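Peroxisomal membrane protein LPX1 (Saccharomyces cerevisiae, PDB 2Y6U) hydrolyses acyl esters in peroxisomes, with lipase and phospholipase A activity, and belongs to the alpha/beta hydrolase family. Local coordinates at residues A[211-219]-A[232-242]; A[224-232]-A[324-332]. One frame throughout, in Å; residues are numbered along the deposited sequence.

Contact 1. Residues A[211-219]-A[232-242]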
loop_
_atom_site.group_PDB
_atom_site.type_symbol
_atom_site.label_atom_id
_atom_site.label_comp_id
_atom_site.label_asym_id
_atom_site.label_seq_id
_atom_site.Cartn_x
_atom_site.Cartn_y
_atom_site.Cartn_z
ATOM N N GLU A 211 -34.404 15.593 21.009
ATOM C CA GLU A 211 -34.104 14.239 21.445
ATOM C C GLU A 211 -35.251 13.263 21.157
ATOM O O GLU A 211 -35.003 12.150 20.700
ATOM C CB GLU A 211 -33.759 14.248 22.944
ATOM C CG GLU A 211 -33.618 12.888 23.646
ATOM C CD GLU A 211 -32.483 12.076 23.128
ATOM O OE1 GLU A 211 -31.573 12.653 22.475
ATOM O OE2 GLU A 211 -32.494 10.850 23.363
ATOM N N SER A 212 -36.508 13.660 21.410
ATOM C CA SER A 212 -37.619 12.743 21.147
ATOM C C SER A 212 -37.705 12.347 19.672
ATOM O O SER A 212 -37.909 11.178 19.368
ATOM C CB SER A 212 -38.956 13.337 21.595
ATOM O OG SER A 212 -38.779 13.993 22.833
ATOM N N GLU A 213 -37.557 13.319 18.764
ATOM C CA GLU A 213 -37.657 13.068 17.316
ATOM C C GLU A 213 -36.456 12.240 16.814
ATOM O O GLU A 213 -36.608 11.422 15.911
ATOM C CB GLU A 213 -37.705 14.382 16.527
ATOM C CG GLU A 213 -38.960 15.209 16.758
ATOM C CD GLU A 213 -40.206 14.529 16.213
ATOM O OE1 GLU A 213 -40.116 13.968 15.104
ATOM O OE2 GLU A 213 -41.284 14.582 16.874
ATOM N N TYR A 214 -35.295 12.502 17.398
ATOM C CA TYR A 214 -34.079 11.708 17.141
ATOM C C TYR A 214 -34.292 10.223 17.469
ATOM O O TYR A 214 -34.121 9.364 16.598
ATOM C CB TYR A 214 -32.880 12.264 17.925
ATOM C CG TYR A 214 -31.663 11.361 17.914
ATOM C CD1 TYR A 214 -31.033 11.017 16.717
ATOM C CD2 TYR A 214 -31.171 10.810 19.103
ATOM C CE1 TYR A 214 -29.941 10.189 16.703
ATOM C CE2 TYR A 214 -30.112 9.951 19.100
ATOM C CZ TYR A 214 -29.470 9.638 17.887
ATOM O OH TYR A 214 -28.391 8.754 17.867
ATOM N N VAL A 215 -34.644 9.895 18.711
ATOM C CA VAL A 215 -34.827 8.497 19.044
ATOM C C VAL A 215 -35.985 7.883 18.214
ATOM O O VAL A 215 -35.897 6.740 17.795
ATOM C CB VAL A 215 -35.001 8.306 20.564
ATOM C CG1 VAL A 215 -35.471 6.885 20.888
ATOM C CG2 VAL A 215 -33.704 8.672 21.326
ATOM N N LYS A 216 -37.057 8.631 17.966
ATOM C CA LYS A 216 -38.176 8.131 17.139
ATOM C C LYS A 216 -37.702 7.742 15.732
ATOM O O LYS A 216 -37.991 6.653 15.230
ATOM C CB LYS A 216 -39.281 9.176 17.024
ATOM C CG LYS A 216 -40.485 8.834 16.085
ATOM C CD LYS A 216 -41.594 9.909 16.218
ATOM C CE LYS A 216 -42.848 9.538 15.436
ATOM N NZ LYS A 216 -43.924 10.540 15.583
ATOM N N TYR A 217 -37.023 8.661 15.070
ATOM C CA TYR A 217 -36.391 8.303 13.801
ATOM C C TYR A 217 -35.431 7.091 13.918
ATOM O O TYR A 217 -35.513 6.151 13.112
ATOM C CB TYR A 217 -35.698 9.526 13.173
ATOM C CG TYR A 217 -34.989 9.165 11.922
ATOM C CD1 TYR A 217 -35.648 9.099 10.706
ATOM C CD2 TYR A 217 -33.633 8.845 11.968
ATOM C CE1 TYR A 217 -34.954 8.731 9.547
ATOM C CE2 TYR A 217 -32.951 8.493 10.845
ATOM C CZ TYR A 217 -33.610 8.437 9.637
ATOM O OH TYR A 217 -32.844 8.045 8.559
ATOM N N MET A 218 -34.530 7.077 14.893
ATOM C CA MET A 218 -33.546 5.967 14.928
ATOM C C MET A 218 -34.310 4.630 15.020
ATOM O O MET A 218 -33.990 3.702 14.304
ATOM C CB MET A 218 -32.521 6.137 16.058
ATOM C CG MET A 218 -31.654 7.331 15.868
ATOM S SD MET A 218 -30.635 7.211 14.315
ATOM C CE MET A 218 -29.387 6.034 14.921
ATOM N N ARG A 219 -35.368 4.574 15.838
ATOM C CA ARG A 219 -36.074 3.303 16.097
ATOM C C ARG A 219 -37.124 2.968 15.025
ATOM O O ARG A 219 -37.541 1.805 14.924
ATOM C CB ARG A 219 -36.730 3.314 17.491
ATOM C CG ARG A 219 -35.735 3.373 18.630
ATOM C CD ARG A 219 -36.383 3.293 20.014
ATOM N NE ARG A 219 -35.320 3.401 21.021
ATOM C CZ ARG A 219 -34.458 2.430 21.342
ATOM N NH1 ARG A 219 -34.519 1.230 20.798
ATOM N NH2 ARG A 219 -33.547 2.645 22.282
ATOM N N LEU A 232 -28.722 -1.476 18.601
ATOM C CA LEU A 232 -29.495 -0.264 18.329
ATOM C C LEU A 232 -29.308 0.800 19.421
ATOM O O LEU A 232 -29.016 1.973 19.116
ATOM C CB LEU A 232 -30.958 -0.650 18.147
ATOM C CG LEU A 232 -31.930 0.465 17.813
ATOM C CD1 LEU A 232 -31.392 1.238 16.584
ATOM C CD2 LEU A 232 -33.358 -0.181 17.593
ATOM N N GLN A 233 -29.380 0.387 20.682
ATOM C CA GLN A 233 -29.163 1.301 21.795
ATOM C C GLN A 233 -27.722 1.826 21.696
ATOM O O GLN A 233 -27.521 3.006 21.883
ATOM C CB GLN A 233 -29.377 0.625 23.153
ATOM C CG GLN A 233 -29.339 1.607 24.366
ATOM C CD GLN A 233 -30.436 2.636 24.275
ATOM O OE1 GLN A 233 -31.601 2.270 24.228
ATOM N NE2 GLN A 233 -30.082 3.927 24.287
ATOM N N ASN A 234 -26.735 0.966 21.456
ATOM C CA ASN A 234 -25.340 1.450 21.290
ATOM C C ASN A 234 -25.186 2.444 20.134
ATOM O O ASN A 234 -24.477 3.444 20.274
ATOM C CB ASN A 234 -24.411 0.316 21.008
ATOM C CG ASN A 234 -24.252 -0.583 22.163
ATOM O OD1 ASN A 234 -24.592 -0.206 23.336
ATOM N ND2 ASN A 234 -23.741 -1.810 21.873
ATOM N N ILE A 235 -25.883 2.163 19.010
ATOM C CA ILE A 235 -25.882 3.072 17.853
ATOM C C ILE A 235 -26.478 4.416 18.263
ATOM O O ILE A 235 -25.916 5.476 17.966
ATOM C CB ILE A 235 -26.616 2.473 16.633
ATOM C CG1 ILE A 235 -25.791 1.330 16.023
ATOM C CG2 ILE A 235 -26.906 3.562 15.604
ATOM C CD1 ILE A 235 -26.581 0.405 15.021
ATOM N N ILE A 236 -27.623 4.374 18.924
ATOM C CA ILE A 236 -28.320 5.584 19.332
ATOM C C ILE A 236 -27.455 6.456 20.214
ATOM O O ILE A 236 -27.325 7.671 19.994
ATOM C CB ILE A 236 -29.686 5.244 19.991
ATOM C CG1 ILE A 236 -30.669 4.723 18.921
ATOM C CG2 ILE A 236 -30.237 6.475 20.778
ATOM C CD1 ILE A 236 -31.943 3.869 19.481
ATOM N N ASP A 237 -26.814 5.844 21.194
ATOM C CA ASP A 237 -25.993 6.568 22.153
ATOM C C ASP A 237 -24.690 7.080 21.524
ATOM O O ASP A 237 -24.174 8.161 21.921
ATOM C CB ASP A 237 -25.695 5.677 23.378
ATOM C CG ASP A 237 -26.952 5.452 24.268
ATOM O OD1 ASP A 237 -27.819 6.334 24.272
ATOM O OD2 ASP A 237 -27.090 4.385 24.922
ATOM N N PHE A 238 -24.141 6.322 20.589
ATOM C CA PHE A 238 -22.813 6.675 19.997
ATOM C C PHE A 238 -22.959 7.837 18.991
ATOM O O PHE A 238 -22.119 8.736 18.907
ATOM C CB PHE A 238 -22.222 5.484 19.327
ATOM C CG PHE A 238 -20.980 5.781 18.515
ATOM C CD1 PHE A 238 -19.742 5.794 19.113
ATOM C CD2 PHE A 238 -21.069 6.000 17.154
ATOM C CE1 PHE A 238 -18.614 6.068 18.364
ATOM C CE2 PHE A 238 -19.988 6.267 16.418
ATOM C CZ PHE A 238 -18.744 6.300 17.008
ATOM N N GLU A 239 -24.052 7.815 18.234
ATOM C CA GLU A 239 -24.292 8.803 17.183
ATOM C C GLU A 239 -24.731 10.147 17.728
ATOM O O GLU A 239 -24.626 11.144 17.031
ATOM C CB GLU A 239 -25.337 8.274 16.154
ATOM C CG GLU A 239 -24.897 7.124 15.225
ATOM C CD GLU A 239 -23.770 7.563 14.226
ATOM O OE1 GLU A 239 -23.672 8.810 13.981
ATOM O OE2 GLU A 239 -23.074 6.664 13.622
ATOM N N ARG A 240 -25.291 10.194 18.946
ATOM C CA ARG A 240 -25.925 11.417 19.406
ATOM C C ARG A 240 -24.874 12.504 19.646
ATOM O O ARG A 240 -23.929 12.265 20.384
ATOM C CB ARG A 240 -26.690 11.135 20.706
ATOM C CG ARG A 240 -27.363 12.306 21.330
ATOM C CD ARG A 240 -27.895 11.914 22.721
ATOM N NE ARG A 240 -29.077 11.058 22.680
ATOM C CZ ARG A 240 -29.140 9.763 23.043
ATOM N NH1 ARG A 240 -28.076 9.105 23.486
ATOM N NH2 ARG A 240 -30.304 9.114 22.977
ATOM N N THR A 241 -25.009 13.650 18.966
ATOM C CA THR A 241 -24.252 14.871 19.286
ATOM C C THR A 241 -25.221 16.080 19.433
ATOM O O THR A 241 -26.274 16.171 18.746
ATOM C CB THR A 241 -23.088 15.193 18.286
ATOM O OG1 THR A 241 -23.559 16.040 17.221
ATOM C CG2 THR A 241 -22.406 13.918 17.738
ATOM N N LYS A 242 -24.880 16.992 20.346
ATOM C CA LYS A 242 -25.817 18.064 20.770
ATOM C C LYS A 242 -25.179 19.438 20.747
ATOM O O LYS A 242 -24.043 19.568 20.314
ATOM C CB LYS A 242 -26.366 17.754 22.192
ATOM C CG LYS A 242 -27.326 16.494 22.253
ATOM C CD LYS A 242 -28.063 16.350 23.619
ATOM C CE LYS A 242 -29.653 16.244 23.519
ATOM N NZ LYS A 242 -30.274 14.856 23.157
#
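Glu211 and Arg240 form a two-pronged salt bridge: the guanidinium comes side-on, NE giving its hydrogen to OE1 and NH2 to OE2 of the carboxylate. Arg240 NH2 lies 2.8 Å from Glu211 OE2, on the syn lone pair of that oxygen, yet the two flat groups are turned 43° against each other, so the pairing is twisted. Lys242 adds a second cation, its NZ 2.6 Å from Glu211 OE1. On its other side Arg240 uses NH1 to reach OD1 of Asp237 at 2.9 Å; Asp237 OD1 lies in the guanidinium plane and accepts through its anti lone pair. All three guanidinium nitrogens of Arg240 are thus engaged, which should fix the rotation of the group within a four-residue network.

Beneath this network the Tyr214 hydroxyl donates to the carbonyl O of Ile236 at 2.6 Å, in the carbonyl plane and on a lone pair. With CG placed opposite the backbone N (chi1 169°), the tyrosine reaches across to the neighbouring helix, and its ring stands nearly perpendicular to the Arg240 guanidinium.

Ile236 is the knob of the apolar layer, set in a hole made by Tyr214, Val215, Met218 and Arg219. Its CD1 lies over the centre of one guanidinium face of Arg219, 3.4 Å from CZ, while the edge of that group makes a weak bond from NH2 to Gln233 OE1. Deeper in, Met218 CE meets Ile235 CG2 at 3.6 Å.

Helices 211-220 and 229-239 form a roughly antiparallel helical hairpin, their local axes 10.7 Å apart at an angle of 141°. Strand 253-255 of a small antiparallel sheet borders the pair, touching Tyr214, Glu239 and Lys242.

Contact 2. Residues A[224-232]-A[324-332]; sequences FTNAHSQIL and LVNVEAPDL
Ile231 and Val327 meet at the apolar centre of this contact, where a loop and helix start from the segment between strands 164-168 and 286-292 of the alpha/beta hydrolase fold pack on the short helix 325-328 that follows its last strand, 313-318. The two side chains cross at about a right angle, Ile231 CG2 lying 4.0 Å from Val327 CB. Val327 CG2 also touches the methyl group of Ala227. The other branch of Ile231 points its CD1 tip to tip at CG of Pro330, 3.7 Å away; CG1 stands opposite the carbonyl carbon (chi1 -61°) and the extended chi2 carries CD1 out to the proline.

Pro330 is shared with His228, whose CD2 approaches the same CG at 3.7 Å, the two side chains lying crosswise. The backbone of His228 supplies the direct hydrogen bond between the segments: its N donates to Val327 O at 2.9 Å, tilted 21° from the carbonyl plane. In the ring plane, ND1 accepts from Gln230 N, capping the start of helix 229-239 from the N-cap position, and NE2 meets a water that donates to Asp331 OD2. A leucine here would probably leave Gln230 N without its capping acceptor and Asp331 without its water link to the ring. Tyr70 packs against His228, Ile231 and Pro330, extending the cluster.

At the opposite end, Glu328 lays its CG against Asn226 O. Its OE1 is bonded to Ser322 OG. Glu328 OE2 reaches the type I turn 224-227 through a second water, which donates to it at 2.6 Å and accepts from Asn226 N at 2.9 Å.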
loop_
_atom_site.group_PDB
_atom_site.type_symbol
_atom_site.label_atom_id
_atom_site.label_comp_id
_atom_site.label_asym_id
_atom_site.label_seq_id
_atom_site.Cartn_x
_atom_site.Cartn_y
_atom_site.Cartn_z
ATOM N N PHE A 224 -31.580 1.014 10.940
ATOM C CA PHE A 224 -31.205 0.132 12.078
ATOM C C PHE A 224 -32.406 -0.324 12.924
ATOM O O PHE A 224 -32.219 -0.915 13.990
ATOM C CB PHE A 224 -30.145 0.852 12.932
ATOM C CG PHE A 224 -29.087 1.482 12.103
ATOM C CD1 PHE A 224 -28.311 0.688 11.287
ATOM C CD2 PHE A 224 -28.854 2.858 12.131
ATOM C CE1 PHE A 224 -27.335 1.238 10.465
ATOM C CE2 PHE A 224 -27.854 3.401 11.345
ATOM C CZ PHE A 224 -27.112 2.608 10.533
ATOM N N THR A 225 -33.615 -0.132 12.404
ATOM C CA THR A 225 -34.843 -0.397 13.188
ATOM C C THR A 225 -34.949 -1.826 13.653
ATOM O O THR A 225 -35.594 -2.112 14.691
ATOM C CB THR A 225 -36.161 -0.032 12.402
ATOM O OG1 THR A 225 -36.359 -0.998 11.357
ATOM C CG2 THR A 225 -36.038 1.365 11.788
ATOM N N ASN A 226 -34.345 -2.737 12.890
ATOM C CA ASN A 226 -34.437 -4.152 13.220
ATOM C C ASN A 226 -33.151 -4.680 13.842
ATOM O O ASN A 226 -33.020 -5.873 14.007
ATOM C CB ASN A 226 -34.832 -5.002 11.999
ATOM C CG ASN A 226 -36.273 -4.736 11.564
ATOM O OD1 ASN A 226 -36.500 -4.397 10.423
ATOM N ND2 ASN A 226 -37.228 -4.852 12.477
ATOM N N ALA A 227 -32.218 -3.801 14.187
ATOM C CA ALA A 227 -30.969 -4.263 14.786
ATOM C C ALA A 227 -31.273 -4.830 16.177
ATOM O O ALA A 227 -32.272 -4.474 16.817
ATOM C CB ALA A 227 -29.960 -3.128 14.894
ATOM N N HIS A 228 -30.482 -5.801 16.581
ATOM C CA HIS A 228 -30.521 -6.299 17.981
ATOM C C HIS A 228 -30.688 -5.127 18.949
ATOM O O HIS A 228 -29.941 -4.146 18.845
ATOM C CB HIS A 228 -29.201 -7.026 18.272
ATOM C CG HIS A 228 -29.191 -7.789 19.552
ATOM N ND1 HIS A 228 -29.163 -7.177 20.789
ATOM C CD2 HIS A 228 -29.166 -9.120 19.787
ATOM C CE1 HIS A 228 -29.184 -8.107 21.728
ATOM N NE2 HIS A 228 -29.153 -9.296 21.149
ATOM N N SER A 229 -31.630 -5.220 19.880
ATOM C CA SER A 229 -31.937 -4.061 20.735
ATOM C C SER A 229 -30.673 -3.433 21.415
ATOM O O SER A 229 -30.630 -2.217 21.580
ATOM C CB SER A 229 -33.022 -4.412 21.764
ATOM O OG SER A 229 -32.559 -5.529 22.474
ATOM N N GLN A 230 -29.672 -4.241 21.807
ATOM C CA GLN A 230 -28.493 -3.687 22.455
ATOM C C GLN A 230 -27.657 -2.931 21.444
ATOM O O GLN A 230 -27.085 -1.907 21.791
ATOM C CB GLN A 230 -27.617 -4.742 23.174
ATOM C CG GLN A 230 -28.368 -5.535 24.217
ATOM C CD GLN A 230 -27.526 -6.583 25.018
ATOM O OE1 GLN A 230 -28.087 -7.575 25.516
ATOM N NE2 GLN A 230 -26.224 -6.350 25.154
ATOM N N ILE A 231 -27.550 -3.428 20.209
ATOM C CA ILE A 231 -26.759 -2.742 19.199
ATOM C C ILE A 231 -27.425 -1.435 18.749
ATOM O O ILE A 231 -26.792 -0.406 18.636
ATOM C CB ILE A 231 -26.439 -3.685 17.992
ATOM C CG1 ILE A 231 -25.629 -4.902 18.500
ATOM C CG2 ILE A 231 -25.662 -3.011 16.874
ATOM C CD1 ILE A 231 -25.258 -5.945 17.377
ATOM N N LEU A 232 -28.722 -1.476 18.601
ATOM C CA LEU A 232 -29.495 -0.264 18.329
ATOM C C LEU A 232 -29.308 0.800 19.421
ATOM O O LEU A 232 -29.016 1.973 19.116
ATOM C CB LEU A 232 -30.958 -0.650 18.147
ATOM C CG LEU A 232 -31.930 0.465 17.813
ATOM C CD1 LEU A 232 -31.392 1.238 16.584
ATOM C CD2 LEU A 232 -33.358 -0.181 17.593
ATOM N N LEU A 324 -28.074 -6.576 6.611
ATOM C CA LEU A 324 -27.544 -6.055 7.905
ATOM C C LEU A 324 -27.481 -7.116 8.986
ATOM O O LEU A 324 -27.641 -6.821 10.197
ATOM C CB LEU A 324 -28.375 -4.861 8.375
ATOM C CG LEU A 324 -28.469 -3.706 7.394
ATOM C CD1 LEU A 324 -29.304 -2.498 7.923
ATOM C CD2 LEU A 324 -27.049 -3.272 6.984
ATOM N N VAL A 325 -27.246 -8.351 8.555
ATOM C CA VAL A 325 -27.214 -9.495 9.433
ATOM C C VAL A 325 -26.219 -9.301 10.591
ATOM O O VAL A 325 -26.469 -9.805 11.678
ATOM C CB VAL A 325 -26.956 -10.771 8.626
ATOM C CG1 VAL A 325 -25.526 -10.826 7.963
ATOM C CG2 VAL A 325 -27.337 -12.027 9.492
ATOM N N ASN A 326 -25.126 -8.547 10.370
ATOM C CA ASN A 326 -24.142 -8.300 11.440
ATOM C C ASN A 326 -24.758 -7.576 12.617
ATOM O O ASN A 326 -24.316 -7.840 13.744
ATOM C CB ASN A 326 -22.899 -7.521 11.004
ATOM C CG ASN A 326 -23.213 -6.154 10.464
ATOM O OD1 ASN A 326 -24.203 -6.001 9.759
ATOM N ND2 ASN A 326 -22.387 -5.158 10.824
ATOM N N VAL A 327 -25.708 -6.670 12.384
ATOM C CA VAL A 327 -26.363 -5.968 13.502
ATOM C C VAL A 327 -27.715 -6.571 13.893
ATOM O O VAL A 327 -28.141 -6.367 14.999
ATOM C CB VAL A 327 -26.469 -4.455 13.275
ATOM C CG1 VAL A 327 -25.010 -3.875 13.037
ATOM C CG2 VAL A 327 -27.375 -4.073 12.106
ATOM N N GLU A 328 -28.365 -7.296 12.984
ATOM C CA GLU A 328 -29.685 -7.852 13.278
ATOM C C GLU A 328 -29.682 -9.238 13.845
ATOM O O GLU A 328 -30.588 -9.585 14.585
ATOM C CB GLU A 328 -30.554 -7.831 12.025
ATOM C CG GLU A 328 -30.683 -6.441 11.467
ATOM C CD GLU A 328 -31.528 -6.354 10.184
ATOM O OE1 GLU A 328 -31.772 -7.402 9.537
ATOM O OE2 GLU A 328 -31.924 -5.231 9.814
ATOM N N ALA A 329 -28.698 -10.047 13.491
ATOM C CA ALA A 329 -28.545 -11.368 14.099
ATOM C C ALA A 329 -27.120 -11.572 14.520
ATOM O O ALA A 329 -26.479 -12.513 14.080
ATOM C CB ALA A 329 -28.986 -12.487 13.058
ATOM N N PRO A 330 -26.569 -10.693 15.405
ATOM C CA PRO A 330 -25.152 -10.812 15.770
ATOM C C PRO A 330 -24.804 -12.189 16.405
ATOM O O PRO A 330 -23.702 -12.669 16.217
ATOM C CB PRO A 330 -24.971 -9.663 16.772
ATOM C CG PRO A 330 -26.355 -9.516 17.374
ATOM C CD PRO A 330 -27.269 -9.704 16.241
ATOM N N ASP A 331 -25.703 -12.787 17.174
ATOM C CA ASP A 331 -25.350 -14.053 17.857
ATOM C C ASP A 331 -25.002 -15.141 16.829
ATOM O O ASP A 331 -24.016 -15.868 17.014
ATOM C CB ASP A 331 -26.432 -14.510 18.787
ATOM C CG ASP A 331 -26.533 -13.625 20.013
ATOM O OD1 ASP A 331 -25.635 -12.811 20.252
ATOM O OD2 ASP A 331 -27.514 -13.734 20.670
ATOM N N LEU A 332 -25.794 -15.240 15.759
ATOM C CA LEU A 332 -25.511 -16.189 14.651
ATOM C C LEU A 332 -24.210 -15.876 13.942
ATOM O O LEU A 332 -23.435 -16.781 13.677
ATOM C CB LEU A 332 -26.667 -16.272 13.648
ATOM C CG LEU A 332 -27.974 -16.848 14.242
ATOM C CD1 LEU A 332 -29.098 -16.837 13.199
ATOM C CD2 LEU A 332 -27.772 -18.257 14.823
HETATM O O HOH W 1 -32.240 -2.863 10.945
HETATM O O HOH W 2 -29.346 -12.046 21.951
#

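Contacts 1 and 2 lie on the same side of the chain's centre, their centres 15 Å apart, and both use helix 229-239. Contact 2 holds the beginning of that helix and contact 1 its later turns, their segments overlapping at Leu232, which packs across contact 1. Along the chain the segments alternate: 211-219, 224-232, 232-242, then 324-332 after a gap of 81 residues. They also touch directly, Ile235 CD1 meeting Phe224 CG at 4.0 Å and Arg219 O meeting Thr225 CB. Through helix 229-239 the hairpin of contact 1, inserted after strand 164-168, is joined to the region that follows the last strand of the main sheet, an arrangement consistent with a cap-type insertion in an alpha/beta hydrolase.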